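Local coordinates for antifreeze protein (Marinomonas primoryensis, PDB 5JUH), which probably helps a giant secreted adhesin attach its Antarctic bacterium to diatoms and ice, this being its calcium-binding C-terminal RTX domain, at residues D113-A116 against A117-A120; G80-S83 against L84-L88. All blocks are in the same frame, centred on the assembly; numbering follows the deposited sequence.

Contact 1: residues D113-A116 against A117-A120; sequences DFNA and AEDA. With CA (calcium ion), chain I; CA (calcium ion), chain G.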
loop_
_atom_site.group_PDB
_atom_site.type_symbol
_atom_site.label_atom_id
_atom_site.label_comp_id
_atom_site.label_asym_id
_atom_site.label_seq_id
_atom_site.Cartn_x
_atom_site.Cartn_y
_atom_site.Cartn_z
ATOM N N ASP A 113 -10.407 4.460 -3.206
ATOM C CA ASP A 113 -10.644 5.443 -2.187
ATOM C C ASP A 113 -9.592 5.297 -1.075
ATOM O O ASP A 113 -9.959 5.350 0.141
ATOM C CB ASP A 113 -12.063 5.284 -1.606
ATOM C CG ASP A 113 -12.207 3.936 -0.797
ATOM O OD1 ASP A 113 -11.506 2.905 -1.129
ATOM O OD2 ASP A 113 -13.064 3.961 0.125
ATOM N N PHE A 114 -8.302 5.177 -1.440
ATOM C CA PHE A 114 -7.307 4.997 -0.389
ATOM C C PHE A 114 -7.198 6.330 0.382
ATOM O O PHE A 114 -6.801 7.322 -0.214
ATOM C CB PHE A 114 -5.962 4.645 -0.992
ATOM C CG PHE A 114 -4.885 4.344 0.036
ATOM C CD1 PHE A 114 -4.918 3.130 0.650
ATOM C CD2 PHE A 114 -3.908 5.252 0.397
ATOM C CE1 PHE A 114 -4.023 2.797 1.587
ATOM C CE2 PHE A 114 -2.916 4.935 1.365
ATOM C CZ PHE A 114 -3.031 3.715 1.947
ATOM N N ASN A 115 -7.364 6.249 1.689
ATOM C CA ASN A 115 -7.223 7.410 2.571
ATOM C C ASN A 115 -5.998 7.138 3.408
ATOM O O ASN A 115 -6.032 6.354 4.358
ATOM C CB ASN A 115 -8.468 7.576 3.407
ATOM C CG ASN A 115 -8.387 8.727 4.358
ATOM O OD1 ASN A 115 -7.350 9.366 4.522
ATOM N ND2 ASN A 115 -9.445 8.969 5.078
ATOM N N ALA A 116 -4.946 7.924 3.207
ATOM C CA ALA A 116 -3.648 7.654 3.822
ATOM C C ALA A 116 -3.711 7.865 5.360
ATOM O O ALA A 116 -2.794 7.375 6.070
ATOM C CB ALA A 116 -2.496 8.505 3.262
ATOM N N ALA A 117 -4.636 8.696 5.851
ATOM C CA ALA A 117 -4.744 8.874 7.297
ATOM C C ALA A 117 -5.428 7.721 8.011
ATOM O O ALA A 117 -5.338 7.645 9.248
ATOM C CB ALA A 117 -5.622 10.079 7.565
ATOM N N GLU A 118 -5.932 6.731 7.259
ATOM C CA GLU A 118 -6.780 5.681 7.910
ATOM C C GLU A 118 -6.420 4.256 7.364
ATOM O O GLU A 118 -6.165 3.341 8.114
ATOM C CB GLU A 118 -8.327 5.944 7.711
ATOM C CG GLU A 118 -8.735 7.133 8.502
ATOM C CD GLU A 118 -10.169 7.520 8.396
ATOM O OE1 GLU A 118 -10.996 6.626 8.428
ATOM O OE2 GLU A 118 -10.399 8.792 8.305
ATOM N N ASP A 119 -6.398 4.123 6.043
ATOM C CA ASP A 119 -6.204 2.860 5.397
ATOM C C ASP A 119 -4.715 2.468 5.364
ATOM O O ASP A 119 -3.830 3.240 5.681
ATOM C CB ASP A 119 -6.751 2.988 3.968
ATOM C CG ASP A 119 -8.213 3.290 3.897
ATOM O OD1 ASP A 119 -9.086 2.884 4.702
ATOM O OD2 ASP A 119 -8.578 3.957 2.869
ATOM N N ALA A 120 -4.463 1.216 4.901
ATOM C CA ALA A 120 -3.097 0.696 4.818
ATOM C C ALA A 120 -2.976 -0.252 3.662
ATOM O O ALA A 120 -3.944 -0.732 3.184
ATOM C CB ALA A 120 -2.755 -0.055 6.105
HETATM CA CA CA I . -12.714 8.382 7.688
HETATM CA CA CA G . -11.417 3.276 4.523
HETATM O O HOH W 1 -9.607 11.091 7.066
HETATM O O HOH W 2 -1.868 5.012 5.019
HETATM O O HOH W 3 -11.055 3.261 2.170
HETATM O O HOH W 4 -11.352 5.650 4.669
HETATM O O HOH W 5 -12.286 10.215 6.276
#
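Asn115 and Asp119 face each other across a compact turn, their CA atoms 5.5 Å apart, and the chain leaves this turn at 105° to the direction in which it entered. The carbonyl O of Asn115 is gripped twice. Asp119 N meets it at 2.8 Å almost head-on, at a C=O...N angle of 165°, whereas Glu118 N comes from above the carbonyl plane. The side chain of Asn115 follows the bend forward: with CG anti to the backbone N, OD1 reaches Ala117 N at 3.1 Å and closes an Asx turn. In return, the carboxylate of Asp119 takes the backbone N of Asn115 on the anti side of OD2, at 2.8 Å and 30° out of the carboxylate plane. This is the crossover between strands 110-111 and 120-122, in the calcium-loaded RTX beta-roll, and both acids on its second half hold metal. Asp119 OD1 binds one calcium at 2.4 Å, with Leu91, Gly93 and Asp95 completing the protein ligands, while OD2 accepts both from Asn115 N and from water 3, a ligand of the same calcium. Glu118, extended beyond CG, chelates a second calcium through OE1 and OE2, and Glu92 joins it there. Water 1 links Glu118 OE2 to Asn115 ND2, donating to the first and accepting from the second. On the inner side, Phe114 CE1 packs obliquely against Asp119 CB at 3.6 Å, and the ring is also in contact with Ile188 and Phe97. Water 2 donates to both Ala116 O and Asp119 O.

Contact 2: residues G80-S83 against L84-L88; sequences GDDS and LVDTL. With CA (calcium ion), chain E; CA (calcium ion), chain D.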
loop_
_atom_site.group_PDB
_atom_site.type_symbol
_atom_site.label_atom_id
_atom_site.label_comp_id
_atom_site.label_asym_id
_atom_site.label_seq_id
_atom_site.Cartn_x
_atom_site.Cartn_y
_atom_site.Cartn_z
ATOM N N GLY A 80 -7.356 -11.326 -4.703
ATOM C CA GLY A 80 -6.675 -12.566 -5.108
ATOM C C GLY A 80 -5.305 -12.477 -5.633
ATOM O O GLY A 80 -4.914 -11.454 -6.152
ATOM N N ASP A 81 -4.560 -13.593 -5.552
ATOM C CA ASP A 81 -3.270 -13.645 -6.253
ATOM C C ASP A 81 -3.669 -14.146 -7.682
ATOM O O ASP A 81 -3.551 -15.331 -7.997
ATOM C CB ASP A 81 -2.274 -14.555 -5.618
ATOM C CG ASP A 81 -1.723 -14.073 -4.344
ATOM O OD1 ASP A 81 -1.583 -12.849 -4.114
ATOM O OD2 ASP A 81 -1.427 -14.969 -3.430
ATOM N N ASP A 82 -4.123 -13.225 -8.566
ATOM C CA ASP A 82 -4.924 -13.507 -9.800
ATOM C C ASP A 82 -4.188 -12.862 -10.987
ATOM O O ASP A 82 -3.074 -12.429 -10.829
ATOM C CB ASP A 82 -6.397 -13.064 -9.682
ATOM C CG ASP A 82 -6.557 -11.495 -9.517
ATOM O OD1 ASP A 82 -5.489 -10.866 -9.599
ATOM O OD2 ASP A 82 -7.748 -11.092 -9.378
ATOM N N SER A 83 -4.845 -12.702 -12.156
ATOM C CA SER A 83 -4.307 -12.046 -13.370
ATOM C C SER A 83 -5.250 -11.028 -13.912
ATOM O O SER A 83 -5.170 -10.666 -15.084
ATOM C CB SER A 83 -4.039 -13.089 -14.451
ATOM O OG SER A 83 -3.353 -14.196 -13.875
ATOM N N LEU A 84 -6.099 -10.489 -13.065
ATOM C CA LEU A 84 -7.140 -9.608 -13.486
ATOM C C LEU A 84 -7.267 -8.379 -12.608
ATOM O O LEU A 84 -6.996 -8.458 -11.430
ATOM C CB LEU A 84 -8.498 -10.308 -13.515
ATOM C CG LEU A 84 -8.650 -11.596 -14.368
ATOM C CD1 LEU A 84 -9.915 -12.346 -14.090
ATOM C CD2 LEU A 84 -8.569 -11.204 -15.834
ATOM N N VAL A 85 -7.709 -7.300 -13.203
ATOM C CA VAL A 85 -7.988 -6.095 -12.412
ATOM C C VAL A 85 -9.216 -6.256 -11.591
ATOM O O VAL A 85 -10.324 -6.477 -12.090
ATOM C CB VAL A 85 -8.159 -4.867 -13.350
ATOM C CG1 VAL A 85 -8.558 -3.669 -12.541
ATOM C CG2 VAL A 85 -6.883 -4.573 -14.116
ATOM N N ASP A 86 -9.058 -6.011 -10.304
ATOM C CA ASP A 86 -10.196 -5.853 -9.384
ATOM C C ASP A 86 -10.291 -4.406 -8.953
ATOM O O ASP A 86 -9.257 -3.749 -8.885
ATOM C CB ASP A 86 -10.022 -6.713 -8.129
ATOM C CG ASP A 86 -9.955 -8.203 -8.367
ATOM O OD1 ASP A 86 -10.982 -8.840 -8.363
ATOM O OD2 ASP A 86 -8.877 -8.721 -8.517
ATOM N N THR A 87 -11.509 -3.969 -8.701
ATOM C CA THR A 87 -11.695 -2.610 -8.144
ATOM C C THR A 87 -12.021 -2.808 -6.657
ATOM O O THR A 87 -12.974 -3.454 -6.319
ATOM C CB THR A 87 -12.852 -1.933 -8.948
ATOM O OG1 THR A 87 -12.415 -1.918 -10.298
ATOM C CG2 THR A 87 -13.094 -0.612 -8.475
ATOM N N LEU A 88 -11.254 -2.198 -5.817
ATOM C CA LEU A 88 -11.311 -2.384 -4.372
ATOM C C LEU A 88 -11.738 -1.046 -3.783
ATOM O O LEU A 88 -11.125 -0.015 -4.097
ATOM C CB LEU A 88 -9.919 -2.753 -3.742
ATOM C CG LEU A 88 -9.233 -3.979 -4.436
ATOM C CD1 LEU A 88 -7.883 -4.175 -3.682
ATOM C CD2 LEU A 88 -10.059 -5.194 -4.270
HETATM CA CA CA E . -6.602 -8.729 -9.167
HETATM CA CA CA D . -9.785 -11.029 -8.498
HETATM O O HOH W 6 -6.064 -9.132 -6.913
HETATM O O HOH W 7 -11.674 -11.470 -7.144
HETATM O O HOH W 8 -10.890 -11.197 -10.583
HETATM O O HOH W 9 -9.735 -13.339 -8.753
HETATM O O HOH W 10 -4.332 -7.992 -9.756
#
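CG of Asp82, set between its backbone N and carbonyl carbon (chi1 64°), and CG of Asp86, beside the backbone N and opposite the carbonyl carbon (chi1 -62°), are each turned into the concave side of the bend, where the two carboxylates meet. This bend belongs to the RTX beta-roll, in the loop that carries the chain from strand 76-78 to strand 87-89, and there the acids hold a pair of calcium ions about 4.0 Å apart. The bridging is reciprocal. Asp82 chelates the chain E calcium with OD1 and OD2 and passes OD2 on to the chain D calcium at 2.2 Å. Asp86 does the reverse, chelating the chain D calcium with both oxygens and lending OD2 to the chain E calcium at 2.4 Å. The two OD2 atoms, Asp82 OD2 and Asp86 OD2, are consequently only 2.8 Å apart. Two like-charged oxygens would be expected to repel at that distance, and the shared cations probably offset this. Between the two acids the backbone contributes as well: Leu84 O turns inward to the chain E calcium at 2.3 Å, while the Leu84 side chain lies back along the Ser83 carbonyl, with CD2 3.5 Å from Ser83 O. Each ion is bound by seven oxygens. Asp109, just ahead of the next strand of the sheet, completes the chain E site together with waters 6 and 10; Gly79 O and waters 7, 8 and 9 complete the chain D site, which has the larger share of water. Water 6, besides its bond to the chain E calcium, donates a hydrogen bond to Gly80 O at 2.7 Å.

From the N terminus, strand 76-78 runs into contact 2, which closes the loop leading to strand 87-89. The chain then winds on through strand 96-98 to strand 110-111, passing Asp109, which returns to the calcium site of contact 2, and enters contact 1 on the way to strand 120-122. The two contacts are in series; neither encloses nor crosses the other, and their centres lie about 19 Å apart. Both join strands of one sheet to strands of the other. They touch where strands 87-89 and 110-111 run side by side: Asp113 OD1 packs 4.2 Å from Leu88 O, and Asp113 OD1 hydrogen-bonds to Gly90 N just beyond.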